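Local coordinates for protein probable intron-encoded endonuclease 1 (Wickerhamomyces canadensis, PDB 6X1J) that cuts double-stranded DNA at a specific recognition sequence as a LAGLIDADG homing endonuclease, promoting homing of its intron in the mitochondrial 21S rRNA gene, at residues F78-R91 / I100-F112. Sequence-based numbering, arbitrary orientation.
With nucleotides of chain C.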
loop_
_atom_site.group_PDB
_atom_site.type_symbol
_atom_site.label_atom_id
_atom_site.label_comp_id
_atom_site.label_asym_id
_atom_site.label_seq_id
_atom_site.Cartn_x
_atom_site.Cartn_y
_atom_site.Cartn_z
ATOM N N PHE A 78 -10.839 4.177 2.526
ATOM C CA PHE A 78 -11.217 3.529 3.794
ATOM C C PHE A 78 -11.984 4.507 4.715
ATOM O O PHE A 78 -11.766 4.503 5.945
ATOM C CB PHE A 78 -9.925 2.997 4.418
ATOM C CG PHE A 78 -9.216 1.998 3.525
ATOM C CD1 PHE A 78 -9.673 0.687 3.429
ATOM C CD2 PHE A 78 -8.120 2.379 2.757
ATOM C CE1 PHE A 78 -9.024 -0.231 2.612
ATOM C CE2 PHE A 78 -7.475 1.457 1.943
ATOM C CZ PHE A 78 -7.936 0.159 1.863
ATOM N N ASP A 79 -12.831 5.362 4.145
ATOM C CA ASP A 79 -13.490 6.489 4.881
ATOM C C ASP A 79 -14.165 6.005 6.191
ATOM O O ASP A 79 -13.769 6.487 7.309
ATOM C CB ASP A 79 -14.484 7.194 3.953
ATOM C CG ASP A 79 -14.860 8.547 4.514
ATOM O OD1 ASP A 79 -13.927 9.258 5.005
ATOM O OD2 ASP A 79 -16.075 8.845 4.527
ATOM N N GLU A 80 -15.080 5.034 6.083
ATOM C CA GLU A 80 -15.832 4.428 7.225
ATOM C C GLU A 80 -14.927 4.168 8.428
ATOM O O GLU A 80 -15.439 4.218 9.529
ATOM C CB GLU A 80 -16.278 2.982 6.986
ATOM C CG GLU A 80 -17.104 2.729 5.753
ATOM C CD GLU A 80 -16.351 2.557 4.459
ATOM O OE1 GLU A 80 -16.255 1.428 3.963
ATOM O OE2 GLU A 80 -15.923 3.565 3.932
ATOM N N TYR A 81 -13.705 3.687 8.207
ATOM C CA TYR A 81 -12.883 3.011 9.246
ATOM C C TYR A 81 -11.980 4.027 9.933
ATOM O O TYR A 81 -11.266 3.609 10.884
ATOM C CB TYR A 81 -12.064 1.840 8.662
ATOM C CG TYR A 81 -12.901 0.729 8.074
ATOM C CD1 TYR A 81 -13.415 -0.272 8.882
ATOM C CD2 TYR A 81 -13.199 0.681 6.718
ATOM C CE1 TYR A 81 -14.196 -1.295 8.367
ATOM C CE2 TYR A 81 -14.006 -0.309 6.189
ATOM C CZ TYR A 81 -14.510 -1.301 7.020
ATOM O OH TYR A 81 -15.308 -2.293 6.530
ATOM N N VAL A 82 -11.988 5.269 9.435
ATOM C CA VAL A 82 -11.063 6.382 9.824
ATOM C C VAL A 82 -11.866 7.562 10.401
ATOM O O VAL A 82 -12.571 8.253 9.607
ATOM C CB VAL A 82 -10.217 6.893 8.639
ATOM C CG1 VAL A 82 -9.195 7.912 9.130
ATOM C CG2 VAL A 82 -9.536 5.758 7.891
ATOM N N ILE A 83 -11.737 7.786 11.708
ATOM C CA ILE A 83 -12.589 8.729 12.491
ATOM C C ILE A 83 -12.020 10.147 12.309
ATOM O O ILE A 83 -12.800 11.053 12.032
ATOM C CB ILE A 83 -12.624 8.281 13.973
ATOM C CG1 ILE A 83 -13.533 7.068 14.164
ATOM C CG2 ILE A 83 -13.011 9.412 14.915
ATOM C CD1 ILE A 83 -13.490 6.490 15.555
ATOM N N SER A 84 -10.702 10.296 12.479
ATOM C CA SER A 84 -9.960 11.588 12.528
ATOM C C SER A 84 -9.211 11.812 11.217
ATOM O O SER A 84 -8.698 10.877 10.592
ATOM C CB SER A 84 -8.985 11.649 13.699
ATOM O OG SER A 84 -9.652 11.528 14.948
ATOM N N PRO A 85 -9.133 13.076 10.758
ATOM C CA PRO A 85 -8.324 13.411 9.590
ATOM C C PRO A 85 -6.813 13.244 9.786
ATOM O O PRO A 85 -6.274 13.179 10.912
ATOM C CB PRO A 85 -8.673 14.887 9.332
ATOM C CG PRO A 85 -10.013 15.075 10.008
ATOM C CD PRO A 85 -9.894 14.230 11.262
ATOM N N PRO A 86 -6.091 13.150 8.647
ATOM C CA PRO A 86 -4.633 13.125 8.653
ATOM C C PRO A 86 -4.050 14.331 9.383
ATOM O O PRO A 86 -4.548 15.421 9.184
ATOM C CB PRO A 86 -4.265 13.201 7.180
ATOM C CG PRO A 86 -5.483 12.601 6.479
ATOM C CD PRO A 86 -6.666 13.055 7.299
ATOM N N THR A 87 -2.985 14.082 10.140
ATOM C CA THR A 87 -2.312 14.973 11.116
ATOM C C THR A 87 -0.872 15.183 10.669
ATOM O O THR A 87 -0.168 14.179 10.485
ATOM C CB THR A 87 -2.239 14.262 12.467
ATOM O OG1 THR A 87 -3.606 14.087 12.826
ATOM C CG2 THR A 87 -1.457 15.001 13.532
ATOM N N LEU A 88 -0.424 16.417 10.512
ATOM C CA LEU A 88 1.011 16.670 10.219
ATOM C C LEU A 88 1.844 16.183 11.429
ATOM O O LEU A 88 1.413 16.432 12.569
ATOM C CB LEU A 88 1.159 18.163 9.918
ATOM C CG LEU A 88 2.525 18.603 9.408
ATOM C CD1 LEU A 88 2.390 19.646 8.314
ATOM C CD2 LEU A 88 3.382 19.113 10.557
ATOM N N TYR A 89 2.926 15.426 11.214
ATOM C CA TYR A 89 3.932 15.120 12.259
ATOM C C TYR A 89 5.285 15.634 11.807
ATOM O O TYR A 89 5.662 15.337 10.663
ATOM C CB TYR A 89 4.152 13.625 12.502
ATOM C CG TYR A 89 3.198 12.957 13.454
ATOM C CD1 TYR A 89 1.849 12.893 13.139
ATOM C CD2 TYR A 89 3.636 12.356 14.636
ATOM C CE1 TYR A 89 0.950 12.257 13.978
ATOM C CE2 TYR A 89 2.743 11.722 15.489
ATOM C CZ TYR A 89 1.394 11.657 15.149
ATOM O OH TYR A 89 0.440 11.048 15.926
ATOM N N GLU A 90 6.001 16.274 12.728
ATOM C CA GLU A 90 7.353 16.849 12.525
ATOM C C GLU A 90 8.294 16.173 13.515
ATOM O O GLU A 90 8.010 16.209 14.695
ATOM C CB GLU A 90 7.320 18.366 12.720
ATOM C CG GLU A 90 8.617 18.936 13.256
ATOM C CD GLU A 90 8.543 20.404 13.624
ATOM O OE1 GLU A 90 8.029 21.187 12.794
ATOM O OE2 GLU A 90 9.000 20.755 14.744
ATOM N N ARG A 91 9.364 15.565 13.029
ATOM C CA ARG A 91 10.363 14.873 13.870
ATOM C C ARG A 91 11.721 15.525 13.597
ATOM O O ARG A 91 11.931 15.990 12.445
ATOM C CB ARG A 91 10.394 13.377 13.542
ATOM C CG ARG A 91 9.060 12.748 13.146
ATOM C CD ARG A 91 8.371 11.868 14.182
ATOM N NE ARG A 91 9.242 11.012 14.998
ATOM C CZ ARG A 91 9.462 9.707 14.838
ATOM N NH1 ARG A 91 8.907 9.027 13.846
ATOM N NH2 ARG A 91 10.251 9.082 15.690
ATOM N N ILE A 100 8.975 16.136 7.971
ATOM C CA ILE A 100 7.488 16.278 7.916
ATOM C C ILE A 100 6.892 15.029 7.265
ATOM O O ILE A 100 7.305 14.722 6.159
ATOM C CB ILE A 100 7.074 17.544 7.124
ATOM C CG1 ILE A 100 7.626 18.823 7.767
ATOM C CG2 ILE A 100 5.566 17.612 6.931
ATOM C CD1 ILE A 100 6.795 19.328 8.918
ATOM N N THR A 101 5.890 14.402 7.894
ATOM C CA THR A 101 5.006 13.386 7.269
ATOM C C THR A 101 3.568 13.647 7.714
ATOM O O THR A 101 3.379 14.416 8.646
ATOM C CB THR A 101 5.432 11.968 7.673
ATOM O OG1 THR A 101 5.538 11.980 9.093
ATOM C CG2 THR A 101 6.751 11.533 7.088
ATOM N N TRP A 102 2.600 13.020 7.050
ATOM C CA TRP A 102 1.170 12.994 7.442
ATOM C C TRP A 102 0.810 11.586 7.961
ATOM O O TRP A 102 1.323 10.585 7.401
ATOM C CB TRP A 102 0.272 13.442 6.278
ATOM C CG TRP A 102 0.443 14.894 5.921
ATOM C CD1 TRP A 102 1.438 15.426 5.153
ATOM C CD2 TRP A 102 -0.366 16.016 6.344
ATOM N NE1 TRP A 102 1.297 16.784 5.056
ATOM C CE2 TRP A 102 0.194 17.175 5.762
ATOM C CE3 TRP A 102 -1.516 16.151 7.130
ATOM C CZ2 TRP A 102 -0.338 18.446 5.945
ATOM C CZ3 TRP A 102 -2.052 17.411 7.306
ATOM C CH2 TRP A 102 -1.457 18.547 6.738
ATOM N N ARG A 103 -0.019 11.509 9.012
ATOM C CA ARG A 103 -0.392 10.243 9.701
ATOM C C ARG A 103 -1.918 10.157 9.812
ATOM O O ARG A 103 -2.589 11.201 9.990
ATOM C CB ARG A 103 0.255 10.130 11.088
ATOM C CG ARG A 103 1.773 10.016 11.078
ATOM C CD ARG A 103 2.319 9.596 12.437
ATOM N NE ARG A 103 3.763 9.398 12.453
ATOM C CZ ARG A 103 4.486 9.015 13.507
ATOM N NH1 ARG A 103 3.914 8.802 14.681
ATOM N NH2 ARG A 103 5.793 8.849 13.388
ATOM N N ALA A 104 -2.436 8.939 9.709
ATOM C CA ALA A 104 -3.854 8.594 9.913
ATOM C C ALA A 104 -3.895 7.138 10.398
ATOM O O ALA A 104 -2.816 6.451 10.271
ATOM C CB ALA A 104 -4.621 8.810 8.630
ATOM N N GLN A 105 -5.028 6.701 10.981
ATOM C CA GLN A 105 -5.238 5.322 11.502
ATOM C C GLN A 105 -6.677 4.886 11.201
ATOM O O GLN A 105 -7.593 5.750 11.312
ATOM C CB GLN A 105 -5.025 5.272 13.021
ATOM C CG GLN A 105 -3.602 5.579 13.470
ATOM C CD GLN A 105 -3.229 7.048 13.436
ATOM O OE1 GLN A 105 -4.080 7.944 13.531
ATOM N NE2 GLN A 105 -1.932 7.299 13.288
ATOM N N THR A 106 -6.896 3.616 10.888
ATOM C CA THR A 106 -8.261 3.035 11.029
ATOM C C THR A 106 -8.374 2.705 12.504
ATOM O O THR A 106 -7.312 2.604 13.154
ATOM C CB THR A 106 -8.517 1.755 10.234
ATOM O OG1 THR A 106 -7.738 0.747 10.887
ATOM C CG2 THR A 106 -8.132 1.885 8.775
ATOM N N PHE A 107 -9.591 2.519 13.000
ATOM C CA PHE A 107 -9.792 1.766 14.265
ATOM C C PHE A 107 -9.573 0.264 13.981
ATOM O O PHE A 107 -9.610 -0.136 12.822
ATOM C CB PHE A 107 -11.153 2.094 14.893
ATOM C CG PHE A 107 -12.354 2.044 13.977
ATOM C CD1 PHE A 107 -12.735 0.863 13.375
ATOM C CD2 PHE A 107 -13.153 3.164 13.798
ATOM C CE1 PHE A 107 -13.836 0.809 12.546
ATOM C CE2 PHE A 107 -14.275 3.112 12.985
ATOM C CZ PHE A 107 -14.606 1.936 12.345
ATOM N N GLU A 108 -9.420 -0.552 15.029
ATOM C CA GLU A 108 -9.506 -2.042 14.949
ATOM C C GLU A 108 -10.862 -2.435 14.362
ATOM O O GLU A 108 -11.865 -1.809 14.699
ATOM C CB GLU A 108 -9.335 -2.668 16.327
ATOM C CG GLU A 108 -7.998 -2.328 16.950
ATOM C CD GLU A 108 -7.848 -2.850 18.364
ATOM O OE1 GLU A 108 -8.724 -3.669 18.774
ATOM O OE2 GLU A 108 -6.867 -2.437 19.044
ATOM N N HIS A 109 -10.887 -3.436 13.506
ATOM C CA HIS A 109 -12.134 -3.975 12.913
ATOM C C HIS A 109 -11.812 -5.306 12.241
ATOM O O HIS A 109 -10.829 -5.367 11.475
ATOM C CB HIS A 109 -12.786 -3.008 11.937
ATOM C CG HIS A 109 -14.215 -3.328 11.645
ATOM N ND1 HIS A 109 -14.586 -4.432 10.911
ATOM C CD2 HIS A 109 -15.364 -2.670 11.927
ATOM C CE1 HIS A 109 -15.898 -4.432 10.742
ATOM N NE2 HIS A 109 -16.402 -3.360 11.352
ATOM N N LYS A 110 -12.682 -6.279 12.512
ATOM C CA LYS A 110 -12.702 -7.674 12.008
ATOM C C LYS A 110 -12.556 -7.704 10.480
ATOM O O LYS A 110 -11.990 -8.646 9.984
ATOM C CB LYS A 110 -14.034 -8.294 12.468
ATOM C CG LYS A 110 -14.261 -9.759 12.119
ATOM C CD LYS A 110 -15.633 -10.269 12.557
ATOM C CE LYS A 110 -15.587 -11.652 13.176
ATOM N NZ LYS A 110 -14.887 -11.644 14.485
ATOM N N ALA A 111 -13.087 -6.718 9.757
ATOM C CA ALA A 111 -13.016 -6.641 8.278
ATOM C C ALA A 111 -11.548 -6.699 7.794
ATOM O O ALA A 111 -11.352 -7.252 6.716
ATOM C CB ALA A 111 -13.743 -5.413 7.780
ATOM N N PHE A 112 -10.566 -6.284 8.605
ATOM C CA PHE A 112 -9.123 -6.233 8.255
ATOM C C PHE A 112 -8.418 -7.566 8.583
ATOM O O PHE A 112 -7.252 -7.739 8.153
ATOM C CB PHE A 112 -8.426 -5.041 8.940
ATOM C CG PHE A 112 -8.948 -3.674 8.538
ATOM C CD1 PHE A 112 -8.900 -3.238 7.221
ATOM C CD2 PHE A 112 -9.497 -2.807 9.482
ATOM C CE1 PHE A 112 -9.411 -1.993 6.856
ATOM C CE2 PHE A 112 -10.012 -1.571 9.109
ATOM C CZ PHE A 112 -9.993 -1.179 7.796
ATOM P P DA C 7 -10.489 1.434 18.581
ATOM O OP1 DA C 7 -11.936 1.102 18.535
ATOM O OP2 DA C 7 -9.506 0.572 17.812
ATOM O "O5'" DA C 7 -10.317 2.966 18.182
ATOM C "C5'" DA C 7 -11.346 3.943 18.440
ATOM C "C4'" DA C 7 -10.695 5.272 18.740
ATOM O "O4'" DA C 7 -9.852 5.124 19.907
ATOM C "C3'" DA C 7 -9.793 5.827 17.632
ATOM O "O3'" DA C 7 -10.168 7.198 17.365
ATOM C "C2'" DA C 7 -8.389 5.514 18.136
ATOM C "C1'" DA C 7 -8.524 5.541 19.650
ATOM N N9 DA C 7 -7.643 4.603 20.345
ATOM C C8 DA C 7 -7.485 3.278 20.020
ATOM N N7 DA C 7 -6.641 2.642 20.795
ATOM C C5 DA C 7 -6.221 3.609 21.697
ATOM C C6 DA C 7 -5.343 3.558 22.791
ATOM N N6 DA C 7 -4.696 2.453 23.160
ATOM N N1 DA C 7 -5.134 4.695 23.491
ATOM C C2 DA C 7 -5.794 5.799 23.120
ATOM N N3 DA C 7 -6.663 5.967 22.119
ATOM C C4 DA C 7 -6.840 4.818 21.442
ATOM P P DT C 11 7.860 11.069 22.702
ATOM O OP1 DT C 11 8.383 11.508 24.037
ATOM O OP2 DT C 11 7.894 12.017 21.555
ATOM O "O5'" DT C 11 8.620 9.729 22.271
ATOM C "C5'" DT C 11 8.483 8.522 23.031
ATOM C "C4'" DT C 11 9.311 7.414 22.428
ATOM O "O4'" DT C 11 8.591 6.823 21.327
ATOM C "C3'" DT C 11 10.678 7.802 21.868
ATOM O "O3'" DT C 11 11.476 6.654 22.154
ATOM C "C2'" DT C 11 10.417 7.931 20.383
ATOM C "C1'" DT C 11 9.396 6.826 20.164
ATOM N N1 DT C 11 8.502 6.995 19.008
ATOM C C2 DT C 11 8.233 5.901 18.220
ATOM O O2 DT C 11 8.730 4.800 18.407
ATOM N N3 DT C 11 7.375 6.147 17.179
ATOM C C4 DT C 11 6.769 7.344 16.858
ATOM O O4 DT C 11 6.007 7.405 15.895
ATOM C C5 DT C 11 7.090 8.448 17.729
ATOM C C7 DT C 11 6.465 9.782 17.471
ATOM C C6 DT C 11 7.916 8.217 18.758
ATOM P P DC C 8 -9.258 8.183 16.469
ATOM O OP1 DC C 8 -10.101 9.330 16.070
ATOM O OP2 DC C 8 -8.573 7.403 15.425
ATOM O "O5'" DC C 8 -8.051 8.516 17.445
ATOM C "C5'" DC C 8 -8.191 9.618 18.297
ATOM C "C4'" DC C 8 -6.923 9.805 19.084
ATOM O "O4'" DC C 8 -6.426 8.550 19.595
ATOM C "C3'" DC C 8 -5.766 10.433 18.301
ATOM O "O3'" DC C 8 -5.228 11.538 19.007
ATOM C "C2'" DC C 8 -4.725 9.334 18.223
ATOM C "C1'" DC C 8 -5.011 8.590 19.498
ATOM N N1 DC C 8 -4.510 7.218 19.554
ATOM C C2 DC C 8 -3.616 6.869 20.570
ATOM O O2 DC C 8 -3.261 7.735 21.385
ATOM N N3 DC C 8 -3.142 5.607 20.626
ATOM C C4 DC C 8 -3.527 4.711 19.717
ATOM N N4 DC C 8 -3.043 3.477 19.819
ATOM C C5 DC C 8 -4.442 5.039 18.674
ATOM C C6 DC C 8 -4.908 6.291 18.634
HETATM O O HOH W 1 -6.557 9.288 11.431
HETATM O O HOH W 2 -8.828 8.118 12.681
HETATM O O HOH W 3 -4.632 11.308 12.193
HETATM O O HOH W 4 7.887 13.008 10.079
HETATM O O HOH W 5 7.792 9.363 11.275
#
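The guanidinium of Arg103 lies flat on one face of the Tyr89 ring, a cation-pi stack with Arg103 CZ 4.0 Å from the ring centroid and the planes 23° apart. Arg103 CD sits over the centre of the same face. At the guanidinium edge is the base of DT11 of chain C. These residues belong to the antiparallel hairpin 87-92/98-105 of the DNA-binding sheet of a LAGLIDADG endonuclease. The Arg103 chain is extended from CG to NE (chi2 -167°, chi3 177°), which carries its tip across the ring to the base. Glu64 takes Arg103 NE in a salt bridge, which should help fix the rotation of the group. The Arg91 guanidinium lays one face over DT11 of chain C and hydrogen-bonds a guanine base through NH2. On the other face of the hairpin, Leu88 CB stands over the six-membered ring of Trp102, 4.1 Å from its centroid. Helix 68-77 also touches Trp102.

Beyond the open end of the hairpin, where 78-86 leads into the first strand and 106-112 leaves the second, Tyr81 has Glu80 CB on one face and the edge of Phe112 on the opposite face, with Phe112 CZ 3.5 Å from Tyr81 CG. The Tyr81 edge points into the face of His109. Phe107 N donates to Tyr81 O at 2.9 Å. Both Arg103 NH1 and Arg103 NH2 donate to O4 of DT11 of chain C, at 2.8 and 2.9 Å.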